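PDB 1GYH: arabinan endo-1,5-alpha-l-arabinosidase A from Cellvibrio cellulosa, which cleaves alpha-1,5-arabinofuranosyl bonds in linear arabinan and releases almost exclusively arabinotriose, a step in plant cell wall degradation. Local coordinates for residues A[13-18]-A[74-79]; A[97-100]-A[106-109]; A[262-267]-A[273-278]; A[294-297]-A[301-304]. One frame throughout, in Å; residues are numbered along the deposited sequence.

In the fold
The enzyme is a five-bladed beta-propeller, and the four contacts come one after another along the chain. Contact 1 joins two neighbouring sheets through strands 11-15 and 75-82. Contact 2 lies in the connection between strands 90-97 and 110-118, and its centre is about 9 Å from that of contact 1. The two touch through Glu15, Thr99 and Leu100. Contacts 3 and 4 share one antiparallel sheet, with centres about 13 Å apart, and pack together through Leu274, Leu294 and Val304. The centres of contacts 2 and 4 are about 35 Å apart. Contact 3 thus reaches the probable catalytic region, while contacts 1, 2 and 4 lie away from it.

Contact 1. Residues A[13-18]-A[74-79]; sequences TREGDT and GLFYLY
Glu15 crosses the end of the Phe76 ring at about a right angle, and this pair forms the main part of the contact. The side chain of Glu15 leaves strand 11-15 with CG anti to the backbone N (chi1 -179°) and continues extended. This course carries it past the ring tip. Glu15 CB lies 3.9 Å from Phe76 CZ. The next carbon, Glu15 CG, comes to 3.7 Å from the same Phe76 CZ. Glu15 CD is also 3.7 Å from Phe76 CZ. At the end of the chain, Glu15 OE2 lies 3.7 Å from Phe76 CE1, while Glu15 OE1 is 4.1 Å from Phe76 CZ. The carboxylate and ring planes are 57° apart, so the two groups are not stacked. The polar ends of Glu15 are satisfied beyond the ring: OE2 bonds to Thr99 OG1 and OE1 to Leu100 N. These two bonds fix the carboxylate and tie it to the turn after strand 90-97.

Thr13 makes the second, smaller touch. Its methyl CG2 sits at the edge of the Phe76 ring, near the ring plane, 4.2 Å from Phe76 CE2. Its OG1 is hydrogen-bonded to Gln71 NE2. No hydrogen bond joins the two segments themselves. Just after Glu15 the chain reverses in a type II' turn, with Gly16 at positive phi, and returns as strand 18-23. The contact is packing between adjacent sheets of the five-bladed beta-propeller: an edge strand of one sheet meets the central strand of the next.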
loop_
_atom_site.group_PDB
_atom_site.type_symbol
_atom_site.label_atom_id
_atom_site.label_comp_id
_atom_site.label_asym_id
_atom_site.label_seq_id
_atom_site.Cartn_x
_atom_site.Cartn_y
_atom_site.Cartn_z
ATOM N N THR A 13 -9.257 -7.047 3.644
ATOM C CA THR A 13 -9.845 -8.197 2.962
ATOM C C THR A 13 -11.009 -8.789 3.756
ATOM O O THR A 13 -11.175 -8.500 4.928
ATOM C CB THR A 13 -8.755 -9.239 2.630
ATOM O OG1 THR A 13 -9.143 -9.952 1.462
ATOM C CG2 THR A 13 -8.515 -10.284 3.734
ATOM N N ARG A 14 -11.797 -9.643 3.133
ATOM C CA ARG A 14 -12.914 -10.287 3.808
ATOM C C ARG A 14 -12.738 -11.794 3.716
ATOM O O ARG A 14 -12.450 -12.327 2.635
ATOM C CB ARG A 14 -14.263 -9.881 3.172
ATOM C CG ARG A 14 -15.479 -10.475 3.862
ATOM C CD ARG A 14 -16.911 -9.987 3.432
ATOM N NE ARG A 14 -17.839 -9.934 4.593
ATOM C CZ ARG A 14 -19.161 -9.644 4.542
ATOM N NH1 ARG A 14 -19.763 -9.406 3.390
ATOM N NH2 ARG A 14 -19.881 -9.597 5.655
ATOM N N GLU A 15 -12.913 -12.466 4.855
ATOM C CA GLU A 15 -12.998 -13.919 4.925
ATOM C C GLU A 15 -14.340 -14.303 5.495
ATOM O O GLU A 15 -14.643 -14.007 6.659
ATOM C CB GLU A 15 -11.895 -14.484 5.829
ATOM C CG GLU A 15 -11.891 -16.024 5.937
ATOM C CD GLU A 15 -10.837 -16.602 6.869
ATOM O OE1 GLU A 15 -10.341 -15.909 7.786
ATOM O OE2 GLU A 15 -10.475 -17.775 6.673
ATOM N N GLY A 16 -15.153 -15.002 4.700
ATOM C CA GLY A 16 -16.512 -15.315 5.119
ATOM C C GLY A 16 -17.271 -14.036 5.460
ATOM O O GLY A 16 -17.355 -13.129 4.637
ATOM N N ASP A 17 -17.809 -13.942 6.673
ATOM C CA ASP A 17 -18.531 -12.706 7.064
ATOM C C ASP A 17 -17.715 -11.742 7.944
ATOM O O ASP A 17 -18.285 -10.798 8.533
ATOM C CB ASP A 17 -19.852 -13.008 7.749
ATOM C CG ASP A 17 -19.662 -13.647 9.099
ATOM O OD1 ASP A 17 -18.504 -13.826 9.537
ATOM O OD2 ASP A 17 -20.598 -14.019 9.806
ATOM N N THR A 18 -16.397 -11.951 7.993
ATOM C CA THR A 18 -15.493 -11.092 8.762
ATOM C C THR A 18 -14.485 -10.302 7.926
ATOM O O THR A 18 -13.828 -10.842 7.054
ATOM C CB THR A 18 -14.757 -11.944 9.827
ATOM O OG1 THR A 18 -15.699 -12.746 10.548
ATOM C CG2 THR A 18 -14.127 -11.024 10.908
ATOM N N GLY A 74 -7.040 -20.288 -2.091
ATOM C CA GLY A 74 -7.449 -20.737 -0.773
ATOM C C GLY A 74 -6.573 -20.252 0.382
ATOM O O GLY A 74 -6.959 -20.417 1.549
ATOM N N LEU A 75 -5.439 -19.615 0.067
ATOM C CA LEU A 75 -4.537 -19.059 1.086
ATOM C C LEU A 75 -4.533 -17.529 1.175
ATOM O O LEU A 75 -4.980 -16.818 0.248
ATOM C CB LEU A 75 -3.111 -19.522 0.802
ATOM C CG LEU A 75 -2.856 -21.016 0.755
ATOM C CD1 LEU A 75 -1.388 -21.247 0.456
ATOM C CD2 LEU A 75 -3.266 -21.692 2.056
ATOM N N PHE A 76 -3.971 -17.030 2.278
ATOM C CA PHE A 76 -3.821 -15.588 2.521
ATOM C C PHE A 76 -2.312 -15.228 2.472
ATOM O O PHE A 76 -1.535 -15.771 3.260
ATOM C CB PHE A 76 -4.439 -15.197 3.878
ATOM C CG PHE A 76 -5.918 -15.387 3.949
ATOM C CD1 PHE A 76 -6.465 -16.630 4.205
ATOM C CD2 PHE A 76 -6.772 -14.332 3.694
ATOM C CE1 PHE A 76 -7.863 -16.819 4.263
ATOM C CE2 PHE A 76 -8.160 -14.512 3.749
ATOM C CZ PHE A 76 -8.698 -15.754 4.004
ATOM N N TYR A 77 -1.933 -14.369 1.534
ATOM C CA TYR A 77 -0.568 -13.898 1.336
ATOM C C TYR A 77 -0.465 -12.453 1.869
ATOM O O TYR A 77 -1.149 -11.549 1.391
ATOM C CB TYR A 77 -0.182 -13.933 -0.134
ATOM C CG TYR A 77 -0.007 -15.292 -0.732
ATOM C CD1 TYR A 77 -1.108 -16.111 -0.993
ATOM C CD2 TYR A 77 1.230 -15.785 -1.043
ATOM C CE1 TYR A 77 -0.960 -17.339 -1.530
ATOM C CE2 TYR A 77 1.371 -17.042 -1.586
ATOM C CZ TYR A 77 0.279 -17.806 -1.823
ATOM O OH TYR A 77 0.404 -19.050 -2.362
ATOM N N LEU A 78 0.394 -12.261 2.876
ATOM C CA LEU A 78 0.604 -10.974 3.502
ATOM C C LEU A 78 2.042 -10.540 3.192
ATOM O O LEU A 78 2.990 -11.082 3.750
ATOM C CB LEU A 78 0.376 -11.098 5.005
ATOM C CG LEU A 78 0.736 -9.863 5.851
ATOM C CD1 LEU A 78 -0.138 -8.673 5.367
ATOM C CD2 LEU A 78 0.561 -10.062 7.359
ATOM N N TYR A 79 2.171 -9.579 2.295
ATOM C CA TYR A 79 3.436 -8.940 1.945
ATOM C C TYR A 79 3.715 -7.806 2.929
ATOM O O TYR A 79 2.794 -7.195 3.426
ATOM C CB TYR A 79 3.406 -8.428 0.501
ATOM C CG TYR A 79 3.166 -9.560 -0.466
ATOM C CD1 TYR A 79 1.854 -10.032 -0.721
ATOM C CD2 TYR A 79 4.230 -10.208 -1.085
ATOM C CE1 TYR A 79 1.648 -11.102 -1.590
ATOM C CE2 TYR A 79 4.027 -11.284 -1.934
ATOM C CZ TYR A 79 2.742 -11.707 -2.205
ATOM O OH TYR A 79 2.571 -12.771 -3.032
#

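Contact 2. Residues A[97-100]-A[106-109]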
loop_
_atom_site.group_PDB
_atom_site.type_symbol
_atom_site.label_atom_id
_atom_site.label_comp_id
_atom_site.label_asym_id
_atom_site.label_seq_id
_atom_site.Cartn_x
_atom_site.Cartn_y
_atom_site.Cartn_z
ATOM N N ASN A 97 -0.846 -17.670 5.526
ATOM C CA ASN A 97 -1.711 -18.335 6.494
ATOM C C ASN A 97 -2.884 -19.015 5.731
ATOM O O ASN A 97 -3.308 -18.532 4.661
ATOM C CB ASN A 97 -2.265 -17.289 7.456
ATOM C CG ASN A 97 -2.669 -17.869 8.809
ATOM O OD1 ASN A 97 -3.101 -19.019 8.916
ATOM N ND2 ASN A 97 -2.546 -17.057 9.850
ATOM N N LYS A 98 -3.400 -20.090 6.302
ATOM C CA LYS A 98 -4.629 -20.748 5.824
ATOM C C LYS A 98 -5.915 -20.004 6.178
ATOM O O LYS A 98 -6.937 -20.193 5.520
ATOM C CB LYS A 98 -4.751 -22.157 6.409
ATOM C CG LYS A 98 -3.629 -23.161 6.075
ATOM C CD LYS A 98 -3.684 -24.352 7.053
ATOM C CE LYS A 98 -2.620 -25.446 6.894
ATOM N NZ LYS A 98 -2.760 -26.606 7.950
ATOM N N THR A 99 -5.881 -19.171 7.216
ATOM C CA THR A 99 -7.061 -18.444 7.664
ATOM C C THR A 99 -6.665 -17.171 8.398
ATOM O O THR A 99 -5.502 -16.990 8.713
ATOM C CB THR A 99 -7.940 -19.366 8.538
ATOM O OG1 THR A 99 -9.139 -18.688 8.931
ATOM C CG2 THR A 99 -7.256 -19.711 9.843
ATOM N N LEU A 100 -7.619 -16.280 8.639
ATOM C CA LEU A 100 -7.363 -15.012 9.340
ATOM C C LEU A 100 -7.952 -14.973 10.768
ATOM O O LEU A 100 -7.692 -14.030 11.495
ATOM C CB LEU A 100 -7.896 -13.833 8.521
ATOM C CG LEU A 100 -7.191 -13.588 7.162
ATOM C CD1 LEU A 100 -7.679 -12.311 6.499
ATOM C CD2 LEU A 100 -5.638 -13.565 7.297
ATOM N N ASP A 106 -6.582 -23.893 12.185
ATOM C CA ASP A 106 -5.760 -23.771 10.984
ATOM C C ASP A 106 -4.878 -22.494 11.029
ATOM O O ASP A 106 -4.115 -22.229 10.107
ATOM C CB ASP A 106 -6.651 -23.671 9.723
ATOM C CG ASP A 106 -7.447 -24.927 9.431
ATOM O OD1 ASP A 106 -6.973 -26.078 9.648
ATOM O OD2 ASP A 106 -8.598 -24.819 8.959
ATOM N N TYR A 107 -5.038 -21.660 12.044
ATOM C CA TYR A 107 -4.349 -20.373 12.062
ATOM C C TYR A 107 -2.852 -20.460 12.433
ATOM O O TYR A 107 -2.508 -20.844 13.559
ATOM C CB TYR A 107 -5.029 -19.414 13.027
ATOM C CG TYR A 107 -4.503 -17.979 13.008
ATOM C CD1 TYR A 107 -3.487 -17.559 13.885
ATOM C CD2 TYR A 107 -5.067 -17.032 12.170
ATOM C CE1 TYR A 107 -3.056 -16.213 13.893
ATOM C CE2 TYR A 107 -4.638 -15.702 12.155
ATOM C CZ TYR A 107 -3.642 -15.288 13.025
ATOM O OH TYR A 107 -3.255 -13.964 13.005
ATOM N N ARG A 108 -2.010 -20.064 11.480
ATOM C CA ARG A 108 -0.557 -19.871 11.695
ATOM C C ARG A 108 0.081 -19.172 10.514
ATOM O O ARG A 108 0.003 -19.650 9.401
ATOM C CB ARG A 108 0.148 -21.216 11.937
ATOM C CG ARG A 108 1.670 -21.084 12.160
ATOM C CD ARG A 108 2.363 -22.338 12.661
ATOM N NE ARG A 108 2.566 -23.290 11.584
ATOM C CZ ARG A 108 3.225 -24.414 11.694
ATOM N NH1 ARG A 108 3.769 -24.772 12.846
ATOM N NH2 ARG A 108 3.308 -25.228 10.663
ATOM N N TRP A 109 0.739 -18.047 10.770
ATOM C CA TRP A 109 1.561 -17.360 9.791
ATOM C C TRP A 109 2.930 -18.022 9.596
ATOM O O TRP A 109 3.676 -18.247 10.562
ATOM C CB TRP A 109 1.746 -15.879 10.185
ATOM C CG TRP A 109 0.500 -15.073 10.124
ATOM C CD1 TRP A 109 -0.279 -14.694 11.176
ATOM C CD2 TRP A 109 -0.143 -14.579 8.955
ATOM N NE1 TRP A 109 -1.366 -13.986 10.727
ATOM C CE2 TRP A 109 -1.301 -13.894 9.368
ATOM C CE3 TRP A 109 0.140 -14.643 7.584
ATOM C CZ2 TRP A 109 -2.197 -13.297 8.466
ATOM C CZ3 TRP A 109 -0.767 -14.025 6.662
ATOM C CH2 TRP A 109 -1.895 -13.351 7.128
HETATM O O HOH W 1 -1.747 -21.672 8.485
HETATM O O HOH W 2 -5.775 -12.302 12.704
#
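An Asx turn at the end of strand 90-97 organises this contact, with Asn97 reaching across to residues 107-109. Asn97 OD1 accepts from Thr99 N at 3.3 Å, which closes the turn. It also accepts from Arg108 N at 3.0 Å, with an N-H...O angle of 164°. The two donors come from opposite faces of the amide plane, so the oxygen is gripped from both sides.

A chi1 of -155° swings the Asn97 amide away from the backbone N and brings ND2 into the corner formed by two rings. Asn97 ND2 lies 3.3 Å above the plane of Tyr107, offset toward the rim, and at a similar height over one face of Trp109. Asn97 CB makes a CH-pi contact with the six-membered ring of Trp109, 3.6 Å from its centroid. The rings are linked: Trp109 NE1 donates to Tyr107 OH at 3.0 Å. Tyr107 OH also hydrogen-bonds to Asp43. Leu100 CD2 touches Trp109 CZ2 at 3.6 Å. One water bridges Leu100 O and Tyr107 OH.

Both segments belong to the connection between strands 90-97 and 110-118. Leu100 packs on Phe76 of strand 75-82 and on strand 18-23, while Tyr107 and Trp109 rest on Ile30 of strand 29-33.

Contact 3. Residues A[262-267]-A[273-278]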
loop_
_atom_site.group_PDB
_atom_site.type_symbol
_atom_site.label_atom_id
_atom_site.label_comp_id
_atom_site.label_asym_id
_atom_site.label_seq_id
_atom_site.Cartn_x
_atom_site.Cartn_y
_atom_site.Cartn_z
ATOM N N HIS A 262 -1.361 6.910 1.136
ATOM C CA HIS A 262 -0.947 5.493 1.138
ATOM C C HIS A 262 -2.156 4.574 1.095
ATOM O O HIS A 262 -2.473 3.908 2.080
ATOM C CB HIS A 262 -0.015 5.099 2.310
ATOM C CG HIS A 262 0.746 3.830 2.020
ATOM N ND1 HIS A 262 2.125 3.778 1.979
ATOM C CD2 HIS A 262 0.315 2.616 1.615
ATOM C CE1 HIS A 262 2.508 2.566 1.620
ATOM N NE2 HIS A 262 1.425 1.843 1.389
ATOM N N ASN A 263 -2.849 4.595 -0.042
ATOM C CA ASN A 263 -4.159 3.968 -0.141
ATOM C C ASN A 263 -4.157 2.556 -0.661
ATOM O O ASN A 263 -3.190 2.070 -1.239
ATOM C CB ASN A 263 -5.090 4.808 -1.060
ATOM C CG ASN A 263 -4.793 4.615 -2.493
ATOM O OD1 ASN A 263 -3.788 5.131 -2.973
ATOM N ND2 ASN A 263 -5.637 3.826 -3.209
ATOM N N SER A 264 -5.304 1.917 -0.472
ATOM C CA SER A 264 -5.693 0.733 -1.202
ATOM C C SER A 264 -7.121 1.050 -1.773
ATOM O O SER A 264 -7.671 2.134 -1.532
ATOM C CB SER A 264 -5.666 -0.517 -0.312
ATOM O OG SER A 264 -6.308 -0.317 0.979
ATOM N N ALA A 265 -7.688 0.084 -2.497
ATOM C CA ALA A 265 -8.987 0.264 -3.198
ATOM C C ALA A 265 -9.528 -1.120 -3.543
ATOM O O ALA A 265 -8.756 -2.038 -3.871
ATOM C CB ALA A 265 -8.831 1.109 -4.438
ATOM N N TYR A 266 -10.843 -1.283 -3.402
ATOM C CA TYR A 266 -11.473 -2.576 -3.508
ATOM C C TYR A 266 -12.876 -2.472 -4.079
ATOM O O TYR A 266 -13.544 -1.422 -3.965
ATOM C CB TYR A 266 -11.584 -3.245 -2.133
ATOM C CG TYR A 266 -10.230 -3.362 -1.430
ATOM C CD1 TYR A 266 -9.389 -4.425 -1.699
ATOM C CD2 TYR A 266 -9.812 -2.394 -0.527
ATOM C CE1 TYR A 266 -8.155 -4.554 -1.055
ATOM C CE2 TYR A 266 -8.569 -2.494 0.127
ATOM C CZ TYR A 266 -7.749 -3.582 -0.140
ATOM O OH TYR A 266 -6.534 -3.726 0.494
ATOM N N THR A 267 -13.264 -3.570 -4.714
ATOM C CA THR A 267 -14.622 -3.810 -5.149
ATOM C C THR A 267 -15.193 -4.922 -4.279
ATOM O O THR A 267 -14.723 -6.048 -4.315
ATOM C CB THR A 267 -14.622 -4.169 -6.650
ATOM O OG1 THR A 267 -14.148 -3.058 -7.442
ATOM C CG2 THR A 267 -16.084 -4.427 -7.149
ATOM N N TYR A 273 -14.583 1.106 -3.208
ATOM C CA TYR A 273 -14.174 1.742 -1.957
ATOM C C TYR A 273 -12.687 2.123 -2.005
ATOM O O TYR A 273 -11.848 1.398 -2.517
ATOM C CB TYR A 273 -14.462 0.826 -0.767
ATOM C CG TYR A 273 -15.963 0.458 -0.604
ATOM C CD1 TYR A 273 -16.496 -0.634 -1.282
ATOM C CD2 TYR A 273 -16.815 1.192 0.233
ATOM C CE1 TYR A 273 -17.850 -0.987 -1.154
ATOM C CE2 TYR A 273 -18.184 0.853 0.381
ATOM C CZ TYR A 273 -18.675 -0.253 -0.308
ATOM O OH TYR A 273 -19.986 -0.662 -0.171
ATOM N N LEU A 274 -12.401 3.299 -1.505
ATOM C CA LEU A 274 -11.040 3.814 -1.318
ATOM C C LEU A 274 -10.708 3.737 0.210
ATOM O O LEU A 274 -11.508 4.178 1.032
ATOM C CB LEU A 274 -11.000 5.268 -1.771
ATOM C CG LEU A 274 -9.594 5.920 -1.741
ATOM C CD1 LEU A 274 -8.711 5.385 -2.783
ATOM C CD2 LEU A 274 -9.694 7.420 -1.896
ATOM N N VAL A 275 -9.544 3.185 0.559
ATOM C CA VAL A 275 -9.130 2.914 1.972
ATOM C C VAL A 275 -7.782 3.650 2.171
ATOM O O VAL A 275 -6.865 3.473 1.388
ATOM C CB VAL A 275 -8.985 1.405 2.237
ATOM C CG1 VAL A 275 -8.625 1.071 3.713
ATOM C CG2 VAL A 275 -10.299 0.689 1.943
ATOM N N LEU A 276 -7.693 4.503 3.174
ATOM C CA LEU A 276 -6.491 5.337 3.370
ATOM C C LEU A 276 -6.309 5.782 4.830
ATOM O O LEU A 276 -7.192 5.567 5.675
ATOM C CB LEU A 276 -6.551 6.575 2.460
ATOM C CG LEU A 276 -7.706 7.581 2.573
ATOM C CD1 LEU A 276 -7.572 8.429 3.828
ATOM C CD2 LEU A 276 -7.704 8.513 1.400
ATOM N N HIS A 277 -5.152 6.391 5.131
ATOM C CA HIS A 277 -5.002 7.076 6.413
ATOM C C HIS A 277 -4.952 8.574 6.214
ATOM O O HIS A 277 -4.547 9.056 5.152
ATOM C CB HIS A 277 -3.800 6.568 7.232
ATOM C CG HIS A 277 -2.458 6.976 6.700
ATOM N ND1 HIS A 277 -1.594 6.077 6.107
ATOM C CD2 HIS A 277 -1.817 8.171 6.701
ATOM C CE1 HIS A 277 -0.478 6.698 5.767
ATOM N NE2 HIS A 277 -0.591 7.974 6.094
ATOM N N ALA A 278 -5.372 9.293 7.242
ATOM C CA ALA A 278 -5.423 10.732 7.221
ATOM C C ALA A 278 -5.081 11.300 8.594
ATOM O O ALA A 278 -5.595 10.828 9.604
ATOM C CB ALA A 278 -6.830 11.213 6.744
#
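Strands 262-267 and 273-278 run antiparallel, with axes 4.6 Å apart at closest approach and 159° between their directions. Ser264 with Val275 and Tyr266 with Tyr273 are hydrogen-bonded pairs, and Ala265 with Leu274 is the non-hydrogen-bonded pair between them. Ser264 N donates to Val275 O at 2.9 Å. Tyr273 N donates to Tyr266 O at 2.8 Å, nearly along the C=O axis.

Ser264 O holds two donors, from opposite faces of its plane. One is Val275 N. The other is Asn263 ND2, at 3.1 Å, steeply above the carbonyl plane. The Asn263 side chain takes the position between its backbone N and carbonyl carbon (chi1 77°), which folds the amide back onto the strand. The Leu274 side chain crosses it at about a right angle, and CD1 touches Asn263 ND2 at 3.5 Å. On the other face of the sheet, Ser264 OG rests 3.4 Å from Val275 CB and bonds to Pro10 O. Val275 CG2 meets the edge of the Tyr266 ring, 4.0 Å from Tyr266 CD2. Tyr266 OH bonds to Met12 N.

At the far end His262 CB lies 3.8 Å from His277 CE1. His277 ND1 is bonded to Asp9 N. Asp9 is probably the catalytic proton acceptor, and His262 probably binds calcium. This is a beta hairpin of a propeller blade, with one end reaching the active site.

Contact 4. Residues A[294-297]-A[301-304]; sequences LHWD and WPQV
Pro302 is at the apolar centre, touched by both Trp296 and Leu294. Its CB lies over one face of the Trp296 six-membered ring in a CH-pi contact, 4.1 Å from the centroid and 26° off the ring normal. The side chains of Leu294 and Pro302 run side by side and point the same way, with Leu294 CD1 3.8 Å from Pro302 CB. The same methyl, Leu294 CD1, reaches Val304 CG1 at 3.7 Å. With chi1 at -168° the Leu294 branch swings away from the backbone N, and the second torsion turns CD1 toward both partners.

Outward from this core comes the backbone ladder. His295 and Gln303 form an antiparallel hydrogen-bonded pair: His295 N donates to Gln303 O at 2.8 Å, and Gln303 N donates back to His295 O. Trp296 and Pro302 form the next, non-hydrogen-bonded pair.

Asp297 closes the polar edge with two bonds to Trp301. Asp297 N donates to Trp301 O at 2.9 Å. Asp297 OD1 accepts from Trp301 N, also at 2.9 Å, met from above the carboxylate plane. At chi1 69° Asp297 CG tucks in over its own backbone, and OD1 faces the returning chain. One water donates to Asp297 OD2. Another lies near both Asp297 OD2 and Pro302 O and may be shared.

Strand 302-303 is the edge strand of its sheet, beside strand 286-296. Pro302 packs on strands 221-227 and 248-251 of the adjacent sheet, Val304 rests on Leu274 of strand 271-280, and Trp296 NE1 bonds to Asp272 in that same strand.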
loop_
_atom_site.group_PDB
_atom_site.type_symbol
_atom_site.label_atom_id
_atom_site.label_comp_id
_atom_site.label_asym_id
_atom_site.label_seq_id
_atom_site.Cartn_x
_atom_site.Cartn_y
_atom_site.Cartn_z
ATOM N N LEU A 294 -16.118 5.200 -3.594
ATOM C CA LEU A 294 -15.397 5.518 -4.799
ATOM C C LEU A 294 -16.396 5.556 -5.970
ATOM O O LEU A 294 -16.982 4.510 -6.333
ATOM C CB LEU A 294 -14.304 4.466 -5.034
ATOM C CG LEU A 294 -13.207 4.685 -6.088
ATOM C CD1 LEU A 294 -12.505 6.016 -5.949
ATOM C CD2 LEU A 294 -12.186 3.509 -5.954
ATOM N N HIS A 295 -16.550 6.739 -6.557
ATOM C CA HIS A 295 -17.429 6.968 -7.746
ATOM C C HIS A 295 -16.603 7.137 -9.038
ATOM O O HIS A 295 -15.377 7.208 -8.987
ATOM C CB HIS A 295 -18.328 8.209 -7.542
ATOM C CG HIS A 295 -19.096 8.166 -6.265
ATOM N ND1 HIS A 295 -18.642 8.765 -5.106
ATOM C CD2 HIS A 295 -20.231 7.510 -5.934
ATOM C CE1 HIS A 295 -19.490 8.507 -4.127
ATOM N NE2 HIS A 295 -20.457 7.740 -4.599
ATOM N N TRP A 296 -17.287 7.173 -10.189
ATOM C CA TRP A 296 -16.645 7.312 -11.508
ATOM C C TRP A 296 -17.395 8.334 -12.335
ATOM O O TRP A 296 -18.615 8.261 -12.450
ATOM C CB TRP A 296 -16.550 5.940 -12.229
ATOM C CG TRP A 296 -15.939 4.893 -11.332
ATOM C CD1 TRP A 296 -16.583 4.198 -10.365
ATOM C CD2 TRP A 296 -14.555 4.520 -11.237
ATOM N NE1 TRP A 296 -15.703 3.391 -9.686
ATOM C CE2 TRP A 296 -14.447 3.578 -10.194
ATOM C CE3 TRP A 296 -13.386 4.899 -11.919
ATOM C CZ2 TRP A 296 -13.248 2.978 -9.848
ATOM C CZ3 TRP A 296 -12.189 4.317 -11.559
ATOM C CH2 TRP A 296 -12.128 3.371 -10.534
ATOM N N ASP A 297 -16.670 9.299 -12.903
ATOM C CA ASP A 297 -17.267 10.408 -13.622
ATOM C C ASP A 297 -17.510 10.073 -15.093
ATOM O O ASP A 297 -17.188 8.985 -15.541
ATOM C CB ASP A 297 -16.460 11.734 -13.449
ATOM C CG ASP A 297 -15.075 11.749 -14.153
ATOM O OD1 ASP A 297 -14.765 10.928 -15.074
ATOM O OD2 ASP A 297 -14.212 12.629 -13.809
ATOM N N TRP A 301 -13.017 8.578 -14.894
ATOM C CA TRP A 301 -12.029 8.847 -13.819
ATOM C C TRP A 301 -12.665 8.733 -12.435
ATOM O O TRP A 301 -13.842 9.136 -12.221
ATOM C CB TRP A 301 -11.348 10.235 -13.995
ATOM C CG TRP A 301 -10.603 10.292 -15.271
ATOM C CD1 TRP A 301 -11.090 10.735 -16.459
ATOM C CD2 TRP A 301 -9.280 9.833 -15.529
ATOM N NE1 TRP A 301 -10.153 10.587 -17.446
ATOM C CE2 TRP A 301 -9.036 10.014 -16.899
ATOM C CE3 TRP A 301 -8.254 9.282 -14.728
ATOM C CZ2 TRP A 301 -7.822 9.706 -17.482
ATOM C CZ3 TRP A 301 -7.055 8.964 -15.327
ATOM C CH2 TRP A 301 -6.854 9.155 -16.679
ATOM N N PRO A 302 -11.908 8.220 -11.475
ATOM C CA PRO A 302 -12.426 8.079 -10.115
ATOM C C PRO A 302 -12.626 9.409 -9.449
ATOM O O PRO A 302 -11.927 10.390 -9.757
ATOM C CB PRO A 302 -11.348 7.255 -9.376
ATOM C CG PRO A 302 -10.078 7.483 -10.148
ATOM C CD PRO A 302 -10.510 7.755 -11.600
ATOM N N GLN A 303 -13.609 9.439 -8.559
ATOM C CA GLN A 303 -13.998 10.631 -7.821
ATOM C C GLN A 303 -14.444 10.204 -6.410
ATOM O O GLN A 303 -15.089 9.146 -6.241
ATOM C CB GLN A 303 -15.139 11.325 -8.581
ATOM C CG GLN A 303 -15.577 12.581 -8.018
ATOM C CD GLN A 303 -16.862 13.119 -8.673
ATOM O OE1 GLN A 303 -16.863 13.496 -9.861
ATOM N NE2 GLN A 303 -17.957 13.151 -7.893
ATOM N N VAL A 304 -14.060 10.990 -5.404
ATOM C CA VAL A 304 -14.529 10.822 -4.024
ATOM C C VAL A 304 -15.061 12.129 -3.426
ATOM O O VAL A 304 -14.761 13.227 -3.920
ATOM C CB VAL A 304 -13.421 10.212 -3.127
ATOM C CG1 VAL A 304 -13.078 8.794 -3.572
ATOM C CG2 VAL A 304 -12.154 11.118 -3.099
HETATM O O HOH W 3 -12.568 12.757 -11.357
HETATM O O HOH W 4 -15.430 15.036 -12.627
#